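Local coordinates for NigD-like protein (Bacteroides vulgatus ATCC 8482, PDB 3K6O) that is of unknown function but belongs to the NigD-like family, pairing an N-terminal OB domain with a C-terminal beta sandwich domain, and is probably exported as a lipoprotein, at residues A[17-22]-A[56-61]; A[46-51]-A[80-85]; A[148-153]-A[182-187]. All blocks are in the same frame, centred on the assembly; numbering follows the deposited sequence.

Contacts 1 and 2 both belong to the N-terminal OB domain and share its sheet, strand 58-66 of contact 1 lying antiparallel beside strand 75-93 of contact 2; their centres are 9 Å apart. Contact 1 is buried, held by a regular backbone ladder, with an arginine reaching from one face toward the second domain. Contact 2 is a surface contact in which a loop rests on a strand through one tyrosine hydroxyl bond and a few apolar touches, its outer side binding sulfate. Contact 3, about 25 Å from contact 1 between centres, lies in the C-terminal sandwich. Partly buried, it sets two parallel strand beginnings together, with an aromatic ring over backbone.

Contact 1 of 3, residues A[17-22]-A[56-61]; sequences IAMATV and GERIFG
Met19 and Phe60 form a non-hydrogen-bonded pair in two neighbouring antiparallel strands of the N-terminal OB domain, the short strand axes running 4.6 Å apart at 164°. Backbone bonds tie the flanking pairs in both directions: Ala18 with Gly61, and Ala20 with Ile59, where Ile59 N donates almost straight to Ala20 O (2.9 Å, 174° at the hydrogen). The tight face is the one carrying Met19, Thr21, Arg58 and Phe60. Phe60 CG stands anti to its backbone N (chi1 -172°), and the ring receives Ile17 CG2 over one face, 4.1 Å from the centroid. Met19, a selenomethionine, approaches the same ring obliquely, SE lying 3.9 Å from CD1 in a Met-aromatic contact. Arg58 NH1 gives a weak bond to Thr21 OG1 at the guanidinium edge (3.1 Å), but its strongest partner is Asp36 of the same domain, a salt bridge to NH2; Ser171, bonded to NE, and Asn119, bonded to NH2, lie in the sandwich domain. The face of Ala20 and Ile59 is packed less closely, the nearest side-chain atoms, Ala20 CB and Ile59 CG1, being 4.1 Å apart. Toward solvent the ladder gives way to a loop: Glu57 is partly exposed and directs OE2 to Lys54 N, while its carbonyl O takes the amide of Val22. At this end Gly56 N closes the pairing on Val22 O at 2.9 Å.

Contact 2 of 3, residues A[46-51]-A[80-85]; sequences HIVPYR and NDYTLV. With SO4 (sulfate ion), chain F; SO4 (sulfate ion), chain G.
Tyr82 reaches across to the loop of residues 46-51 and donates its hydroxyl to Pro49 O, 2.8 Å from OH, with the carbonyl oxygen at the edge of the phenol and in its plane. Beside that bond Val48 CG2, set between its own backbone N and carbonyl carbon, leans obliquely on the same ring, 3.6 Å from CE1. Further back along the strand Ile47 CB touches Asn80 O at 3.6 Å. A second shell probably helps to hold the loop: His46 ND1 donates to Val48 O in the plane of the imidazole (2.9 Å), though from above the carbonyl plane, and one imidazole face carries Tyr50 CE1. On the outer side two sulfates, probably from the crystallisation liquor, bind the loop. One accepts both Tyr50 N and Arg51 N on O4, and also Arg51 NH1 on O1; the other takes His46 NE2 and Arg51 NH1 on O2 and Arg51 NH2 on O1. Tyr82 also packs on Leu53 and Ile59, and Asn80 ND2 bonds to Asn62 and Ser64. Asn80 and Asp81 both face Asn62 on the neighbouring strand, the hallmark of a classic beta bulge, here in a long strand of the OB domain's sheet.

Contact 3 of 3, residues A[148-153]-A[182-187]; sequences GYAHLE and SELKGI
Tyr149 lays one face of its ring against the backbone of Lys185 and Gly186. Lys185 C sits over the ring centre and Gly186 N is offset toward the rim, 3.8 Å above the plane; CD2 approaches Gly186 C to 3.3 Å. Gly186 has no side chain to hold the ring off. Over the same face comes Lys185 CB in a CH-pi contact, 4.2 Å from the centroid, the lysine chain crossing the tyrosine at about a right angle. CG of Lys185 is anti to its carbonyl carbon (chi1 -72°), and the extended chain beyond it leads away from residues 148-153. Lys188 adds a cation-pi contact to the ring.

Two backbone bonds accompany the ring contact. Ala150 N to Gly186 O (2.9 Å) belongs to the parallel pairing of strands 149-157 and 186-191 in the C-terminal beta sandwich domain, where Ala150 and Ile187 form a bridge. Lys185 N to Gly148 O (2.7 Å, 168° at the hydrogen) joins the loops just ahead of it.

On the face opposite to Tyr149 the contacts are apolar. Ala150 CB touches two branched side chains, 4.2 Å from Leu184 CD1 and 4.0 Å from Ile187 CG1. Ile187 CG1 is anti to the backbone N (chi1 -176°); chi2 is extended as well and carries CD1 outward, where it meets Leu152 CD1 at 3.5 Å, methyl against methyl. Leu136 and Val138 of strand 133-139 touch the Leu152 side chain, whereas Ile187 packs on Leu174, Phe203 and Tyr205.

Contact 1 of 3, residues A[17-22]-A[56-61]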
loop_
_atom_site.group_PDB
_atom_site.type_symbol
_atom_site.label_atom_id
_atom_site.label_comp_id
_atom_site.label_asym_id
_atom_site.label_seq_id
_atom_site.Cartn_x
_atom_site.Cartn_y
_atom_site.Cartn_z
ATOM N N ILE A 17 10.064 9.132 -6.772
ATOM C CA ILE A 17 9.926 7.937 -5.989
ATOM C C ILE A 17 8.426 7.731 -5.715
ATOM O O ILE A 17 7.832 8.494 -4.934
ATOM C CB ILE A 17 10.709 8.009 -4.655
ATOM C CG1 ILE A 17 12.181 8.392 -4.883
ATOM C CG2 ILE A 17 10.610 6.671 -3.923
ATOM C CD1 ILE A 17 12.942 7.474 -5.863
ATOM N N ALA A 18 7.828 6.696 -6.314
ATOM C CA ALA A 18 6.388 6.459 -6.143
ATOM C C ALA A 18 5.974 5.006 -6.322
ATOM O O ALA A 18 6.695 4.205 -6.922
ATOM C CB ALA A 18 5.561 7.365 -7.068
HETATM N N MSE A 19 4.788 4.692 -5.801
HETATM C CA MSE A 19 4.182 3.384 -5.981
HETATM C C MSE A 19 3.798 3.157 -7.440
HETATM O O MSE A 19 3.564 4.108 -8.207
HETATM C CB MSE A 19 2.922 3.260 -5.131
HETATM C CG MSE A 19 3.137 3.420 -3.633
HETATM SE SE MSE A 19 3.937 1.831 -2.874
HETATM C CE MSE A 19 2.980 0.449 -3.607
ATOM N N ALA A 20 3.742 1.888 -7.817
ATOM C CA ALA A 20 3.181 1.498 -9.073
ATOM C C ALA A 20 2.740 0.051 -9.031
ATOM O O ALA A 20 3.161 -0.727 -8.185
ATOM C CB ALA A 20 4.201 1.733 -10.216
ATOM N N THR A 21 1.873 -0.312 -9.950
ATOM C CA THR A 21 1.447 -1.682 -10.083
ATOM C C THR A 21 1.843 -2.131 -11.457
ATOM O O THR A 21 1.631 -1.435 -12.426
ATOM C CB THR A 21 -0.086 -1.834 -9.896
ATOM O OG1 THR A 21 -0.504 -1.181 -8.683
ATOM C CG2 THR A 21 -0.482 -3.334 -9.803
ATOM N N VAL A 22 2.457 -3.290 -11.521
ATOM C CA VAL A 22 2.833 -3.910 -12.767
ATOM C C VAL A 22 1.574 -4.409 -13.471
ATOM O O VAL A 22 0.680 -4.976 -12.852
ATOM C CB VAL A 22 3.795 -5.098 -12.504
ATOM C CG1 VAL A 22 4.172 -5.815 -13.822
ATOM C CG2 VAL A 22 5.043 -4.637 -11.751
ATOM N N GLY A 56 -0.099 -7.338 -11.440
ATOM C CA GLY A 56 -0.604 -7.283 -10.087
ATOM C C GLY A 56 0.471 -7.101 -9.041
ATOM O O GLY A 56 0.167 -6.733 -7.929
ATOM N N GLU A 57 1.729 -7.353 -9.365
ATOM C CA GLU A 57 2.761 -7.078 -8.402
ATOM C C GLU A 57 2.833 -5.573 -8.170
ATOM O O GLU A 57 2.646 -4.758 -9.090
ATOM C CB GLU A 57 4.135 -7.630 -8.833
ATOM C CG GLU A 57 4.333 -9.154 -8.659
ATOM C CD GLU A 57 5.777 -9.590 -8.907
ATOM O OE1 GLU A 57 6.607 -9.576 -7.969
ATOM O OE2 GLU A 57 6.095 -9.916 -10.053
ATOM N N ARG A 58 3.167 -5.217 -6.944
ATOM C CA ARG A 58 3.211 -3.843 -6.536
ATOM C C ARG A 58 4.664 -3.468 -6.243
ATOM O O ARG A 58 5.378 -4.240 -5.577
ATOM C CB ARG A 58 2.416 -3.721 -5.253
ATOM C CG ARG A 58 2.211 -2.311 -4.798
ATOM C CD ARG A 58 0.824 -1.839 -5.047
ATOM N NE ARG A 58 0.529 -0.559 -4.372
ATOM C CZ ARG A 58 0.241 0.578 -5.008
ATOM N NH1 ARG A 58 0.223 0.638 -6.337
ATOM N NH2 ARG A 58 -0.041 1.667 -4.300
ATOM N N ILE A 59 5.085 -2.279 -6.691
ATOM C CA ILE A 59 6.431 -1.789 -6.373
ATOM C C ILE A 59 6.442 -0.373 -5.794
ATOM O O ILE A 59 5.540 0.438 -6.048
ATOM C CB ILE A 59 7.365 -1.857 -7.627
ATOM C CG1 ILE A 59 6.966 -0.836 -8.706
ATOM C CG2 ILE A 59 7.329 -3.255 -8.197
ATOM C CD1 ILE A 59 7.950 -0.754 -9.896
ATOM N N PHE A 60 7.500 -0.073 -5.048
ATOM C CA PHE A 60 7.835 1.286 -4.635
ATOM C C PHE A 60 9.094 1.583 -5.444
ATOM O O PHE A 60 10.162 0.979 -5.232
ATOM C CB PHE A 60 8.058 1.307 -3.118
ATOM C CG PHE A 60 8.222 2.672 -2.519
ATOM C CD1 PHE A 60 7.329 3.696 -2.783
ATOM C CD2 PHE A 60 9.245 2.917 -1.625
ATOM C CE1 PHE A 60 7.484 4.959 -2.183
ATOM C CE2 PHE A 60 9.406 4.165 -1.029
ATOM C CZ PHE A 60 8.525 5.177 -1.295
ATOM N N GLY A 61 8.960 2.473 -6.418
ATOM C CA GLY A 61 9.968 2.604 -7.445
ATOM C C GLY A 61 10.578 3.970 -7.598
ATOM O O GLY A 61 10.076 4.946 -7.056
#

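Contact 2 of 3, residues A[46-51]-A[80-85]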
loop_
_atom_site.group_PDB
_atom_site.type_symbol
_atom_site.label_atom_id
_atom_site.label_comp_id
_atom_site.label_asym_id
_atom_site.label_seq_id
_atom_site.Cartn_x
_atom_site.Cartn_y
_atom_site.Cartn_z
ATOM N N HIS A 46 16.245 0.578 -18.152
ATOM C CA HIS A 46 16.212 0.014 -16.804
ATOM C C HIS A 46 17.636 -0.204 -16.290
ATOM O O HIS A 46 18.527 -0.573 -17.047
ATOM C CB HIS A 46 15.432 -1.296 -16.796
ATOM C CG HIS A 46 16.098 -2.380 -17.560
ATOM N ND1 HIS A 46 16.594 -3.514 -16.960
ATOM C CD2 HIS A 46 16.415 -2.476 -18.875
ATOM C CE1 HIS A 46 17.159 -4.279 -17.878
ATOM N NE2 HIS A 46 17.084 -3.660 -19.043
ATOM N N ILE A 47 17.844 0.055 -15.001
ATOM C CA ILE A 47 19.141 -0.112 -14.345
ATOM C C ILE A 47 19.088 -1.384 -13.476
ATOM O O ILE A 47 20.118 -1.954 -13.117
ATOM C CB ILE A 47 19.439 1.119 -13.452
ATOM C CG1 ILE A 47 19.481 2.394 -14.297
ATOM C CG2 ILE A 47 20.720 0.944 -12.617
ATOM C CD1 ILE A 47 20.480 2.374 -15.438
ATOM N N VAL A 48 17.865 -1.808 -13.136
ATOM C CA VAL A 48 17.632 -3.042 -12.412
ATOM C C VAL A 48 16.677 -3.914 -13.223
ATOM O O VAL A 48 15.976 -3.404 -14.108
ATOM C CB VAL A 48 17.047 -2.769 -11.016
ATOM C CG1 VAL A 48 18.052 -1.991 -10.176
ATOM C CG2 VAL A 48 15.698 -2.024 -11.139
ATOM N N PRO A 49 16.674 -5.233 -12.959
ATOM C CA PRO A 49 15.828 -6.159 -13.708
ATOM C C PRO A 49 14.353 -5.846 -13.558
ATOM O O PRO A 49 13.899 -5.502 -12.471
ATOM C CB PRO A 49 16.123 -7.524 -13.070
ATOM C CG PRO A 49 17.536 -7.387 -12.535
ATOM C CD PRO A 49 17.657 -5.933 -12.110
ATOM N N TYR A 50 13.597 -5.984 -14.641
ATOM C CA TYR A 50 12.158 -5.793 -14.563
ATOM C C TYR A 50 11.341 -6.737 -15.441
ATOM O O TYR A 50 10.151 -6.841 -15.254
ATOM C CB TYR A 50 11.812 -4.323 -14.894
ATOM C CG TYR A 50 11.730 -4.077 -16.368
ATOM C CD1 TYR A 50 12.889 -4.027 -17.137
ATOM C CD2 TYR A 50 10.498 -3.952 -17.011
ATOM C CE1 TYR A 50 12.831 -3.824 -18.511
ATOM C CE2 TYR A 50 10.431 -3.749 -18.388
ATOM C CZ TYR A 50 11.604 -3.680 -19.125
ATOM O OH TYR A 50 11.576 -3.516 -20.474
ATOM N N ARG A 51 11.955 -7.415 -16.395
ATOM C CA ARG A 51 11.189 -8.153 -17.413
ATOM C C ARG A 51 10.335 -9.277 -16.869
ATOM O O ARG A 51 9.350 -9.646 -17.488
ATOM C CB ARG A 51 12.117 -8.730 -18.485
ATOM C CG ARG A 51 12.657 -7.665 -19.379
ATOM C CD ARG A 51 13.364 -8.281 -20.582
ATOM N NE ARG A 51 13.992 -7.245 -21.374
ATOM C CZ ARG A 51 15.278 -6.914 -21.310
ATOM N NH1 ARG A 51 16.109 -7.534 -20.473
ATOM N NH2 ARG A 51 15.741 -5.953 -22.106
ATOM N N ASN A 80 14.963 3.249 -12.535
ATOM C CA ASN A 80 16.263 3.354 -11.851
ATOM C C ASN A 80 16.441 2.316 -10.736
ATOM O O ASN A 80 17.534 1.867 -10.494
ATOM C CB ASN A 80 16.472 4.758 -11.253
ATOM C CG ASN A 80 16.375 5.883 -12.287
ATOM O OD1 ASN A 80 16.970 5.810 -13.363
ATOM N ND2 ASN A 80 15.628 6.938 -11.948
ATOM N N ASP A 81 15.360 1.927 -10.085
ATOM C CA ASP A 81 15.400 1.070 -8.905
ATOM C C ASP A 81 13.983 0.840 -8.454
ATOM O O ASP A 81 13.070 1.607 -8.820
ATOM C CB ASP A 81 16.146 1.766 -7.762
ATOM C CG ASP A 81 16.630 0.816 -6.695
ATOM O OD1 ASP A 81 16.435 -0.401 -6.798
ATOM O OD2 ASP A 81 17.199 1.319 -5.713
ATOM N N TYR A 82 13.787 -0.212 -7.669
ATOM C CA TYR A 82 12.539 -0.375 -6.962
ATOM C C TYR A 82 12.675 -1.419 -5.868
ATOM O O TYR A 82 13.691 -2.109 -5.762
ATOM C CB TYR A 82 11.421 -0.771 -7.930
ATOM C CG TYR A 82 11.612 -2.127 -8.566
ATOM C CD1 TYR A 82 12.382 -2.271 -9.685
ATOM C CD2 TYR A 82 11.027 -3.263 -8.032
ATOM C CE1 TYR A 82 12.569 -3.495 -10.251
ATOM C CE2 TYR A 82 11.217 -4.491 -8.603
ATOM C CZ TYR A 82 11.998 -4.589 -9.710
ATOM O OH TYR A 82 12.177 -5.789 -10.326
ATOM N N THR A 83 11.644 -1.520 -5.045
ATOM C CA THR A 83 11.518 -2.643 -4.129
ATOM C C THR A 83 10.117 -3.205 -4.223
ATOM O O THR A 83 9.174 -2.477 -4.554
ATOM C CB THR A 83 11.874 -2.262 -2.681
ATOM O OG1 THR A 83 11.950 -3.459 -1.894
ATOM C CG2 THR A 83 10.834 -1.300 -2.070
ATOM N N LEU A 84 9.976 -4.508 -4.005
ATOM C CA LEU A 84 8.663 -5.136 -4.049
ATOM C C LEU A 84 7.869 -4.771 -2.820
ATOM O O LEU A 84 8.383 -4.766 -1.705
ATOM C CB LEU A 84 8.768 -6.656 -4.133
ATOM C CG LEU A 84 9.195 -7.192 -5.499
ATOM C CD1 LEU A 84 9.394 -8.719 -5.423
ATOM C CD2 LEU A 84 8.173 -6.799 -6.581
ATOM N N VAL A 85 6.593 -4.503 -3.024
ATOM C CA VAL A 85 5.679 -4.216 -1.917
ATOM C C VAL A 85 4.658 -5.333 -1.820
ATOM O O VAL A 85 3.941 -5.593 -2.759
ATOM C CB VAL A 85 5.023 -2.858 -2.114
ATOM C CG1 VAL A 85 3.932 -2.625 -1.052
ATOM C CG2 VAL A 85 6.122 -1.733 -2.103
HETATM S S SO4 F . 15.687 -8.500 -17.101
HETATM O O1 SO4 F . 15.614 -9.080 -18.457
HETATM O O2 SO4 F . 15.206 -9.541 -16.185
HETATM O O3 SO4 F . 17.048 -8.081 -16.715
HETATM O O4 SO4 F . 14.898 -7.255 -17.055
HETATM S S SO4 G . 18.931 -4.928 -21.606
HETATM O O1 SO4 G . 17.969 -4.136 -22.382
HETATM O O2 SO4 G . 18.291 -5.519 -20.442
HETATM O O3 SO4 G . 19.415 -6.040 -22.430
HETATM O O4 SO4 G . 19.999 -4.032 -21.147
#

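Contact 3 of 3, residues A[148-153]-A[182-187]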
loop_
_atom_site.group_PDB
_atom_site.type_symbol
_atom_site.label_atom_id
_atom_site.label_comp_id
_atom_site.label_asym_id
_atom_site.label_seq_id
_atom_site.Cartn_x
_atom_site.Cartn_y
_atom_site.Cartn_z
ATOM N N GLY A 148 -22.106 6.459 6.218
ATOM C CA GLY A 148 -21.637 6.420 4.817
ATOM C C GLY A 148 -20.140 6.240 4.577
ATOM O O GLY A 148 -19.689 6.329 3.429
ATOM N N TYR A 149 -19.369 6.002 5.633
ATOM C CA TYR A 149 -17.941 5.733 5.535
ATOM C C TYR A 149 -17.706 4.242 5.690
ATOM O O TYR A 149 -18.410 3.586 6.428
ATOM C CB TYR A 149 -17.154 6.446 6.639
ATOM C CG TYR A 149 -16.803 7.891 6.360
ATOM C CD1 TYR A 149 -17.760 8.886 6.438
ATOM C CD2 TYR A 149 -15.504 8.259 6.040
ATOM C CE1 TYR A 149 -17.425 10.216 6.188
ATOM C CE2 TYR A 149 -15.178 9.552 5.779
ATOM C CZ TYR A 149 -16.126 10.532 5.843
ATOM O OH TYR A 149 -15.772 11.827 5.573
ATOM N N ALA A 150 -16.660 3.738 5.036
ATOM C CA ALA A 150 -16.140 2.420 5.291
ATOM C C ALA A 150 -15.398 2.470 6.620
ATOM O O ALA A 150 -14.617 3.375 6.835
ATOM C CB ALA A 150 -15.167 2.023 4.175
ATOM N N HIS A 151 -15.613 1.473 7.476
ATOM C CA HIS A 151 -14.882 1.322 8.716
ATOM C C HIS A 151 -14.036 0.028 8.761
ATOM O O HIS A 151 -14.571 -1.092 8.746
ATOM C CB HIS A 151 -15.864 1.348 9.884
ATOM C CG HIS A 151 -16.671 2.600 9.957
ATOM N ND1 HIS A 151 -16.395 3.618 10.850
ATOM C CD2 HIS A 151 -17.749 3.010 9.239
ATOM C CE1 HIS A 151 -17.278 4.587 10.689
ATOM N NE2 HIS A 151 -18.108 4.248 9.719
ATOM N N LEU A 152 -12.719 0.215 8.805
ATOM C CA LEU A 152 -11.713 -0.861 8.811
ATOM C C LEU A 152 -10.756 -0.653 9.981
ATOM O O LEU A 152 -10.636 0.485 10.541
ATOM C CB LEU A 152 -10.915 -0.851 7.496
ATOM C CG LEU A 152 -11.728 -1.036 6.236
ATOM C CD1 LEU A 152 -10.883 -0.842 4.945
ATOM C CD2 LEU A 152 -12.523 -2.347 6.227
ATOM N N GLU A 153 -10.030 -1.715 10.341
ATOM C CA GLU A 153 -9.052 -1.574 11.411
ATOM C C GLU A 153 -7.757 -2.201 11.014
ATOM O O GLU A 153 -7.734 -3.254 10.394
ATOM C CB GLU A 153 -9.565 -2.183 12.728
ATOM C CG GLU A 153 -11.017 -1.827 13.094
ATOM C CD GLU A 153 -11.439 -2.368 14.474
ATOM O OE1 GLU A 153 -10.567 -2.979 15.149
ATOM O OE2 GLU A 153 -12.630 -2.194 14.850
ATOM N N SER A 182 -19.305 3.804 -5.206
ATOM C CA SER A 182 -19.892 5.120 -5.266
ATOM C C SER A 182 -20.770 5.430 -4.056
ATOM O O SER A 182 -21.092 6.555 -3.836
ATOM C CB SER A 182 -20.705 5.250 -6.563
ATOM O OG SER A 182 -21.844 4.416 -6.426
ATOM N N GLU A 183 -21.166 4.447 -3.272
ATOM C CA GLU A 183 -21.925 4.734 -2.049
ATOM C C GLU A 183 -21.027 5.223 -0.892
ATOM O O GLU A 183 -21.552 5.566 0.164
ATOM C CB GLU A 183 -22.666 3.475 -1.545
ATOM C CG GLU A 183 -23.608 2.800 -2.551
ATOM C CD GLU A 183 -24.796 3.660 -2.859
ATOM O OE1 GLU A 183 -25.588 3.902 -1.925
ATOM O OE2 GLU A 183 -24.918 4.120 -4.019
ATOM N N LEU A 184 -19.702 5.202 -1.025
ATOM C CA LEU A 184 -18.852 5.556 0.148
ATOM C C LEU A 184 -18.423 7.024 0.164
ATOM O O LEU A 184 -17.909 7.549 -0.819
ATOM C CB LEU A 184 -17.612 4.658 0.272
ATOM C CG LEU A 184 -17.885 3.163 0.454
ATOM C CD1 LEU A 184 -16.572 2.372 0.262
ATOM C CD2 LEU A 184 -18.573 2.817 1.796
ATOM N N LYS A 185 -18.642 7.657 1.304
ATOM C CA LYS A 185 -18.192 9.017 1.566
ATOM C C LYS A 185 -16.689 9.079 1.879
ATOM O O LYS A 185 -16.087 10.164 1.842
ATOM C CB LYS A 185 -18.954 9.587 2.760
ATOM C CG LYS A 185 -20.412 9.936 2.497
ATOM C CD LYS A 185 -21.009 10.630 3.767
ATOM C CE LYS A 185 -22.500 10.988 3.604
ATOM N NZ LYS A 185 -22.972 12.117 4.527
ATOM N N GLY A 186 -16.114 7.926 2.234
ATOM C CA GLY A 186 -14.695 7.836 2.589
ATOM C C GLY A 186 -14.399 6.603 3.423
ATOM O O GLY A 186 -15.216 5.715 3.520
ATOM N N ILE A 187 -13.227 6.559 4.028
ATOM C CA ILE A 187 -12.810 5.416 4.799
ATOM C C ILE A 187 -12.219 5.880 6.112
ATOM O O ILE A 187 -11.547 6.906 6.172
ATOM C CB ILE A 187 -11.823 4.554 3.994
ATOM C CG1 ILE A 187 -11.435 3.307 4.722
ATOM C CG2 ILE A 187 -10.500 5.283 3.672
ATOM C CD1 ILE A 187 -10.473 2.483 3.801
#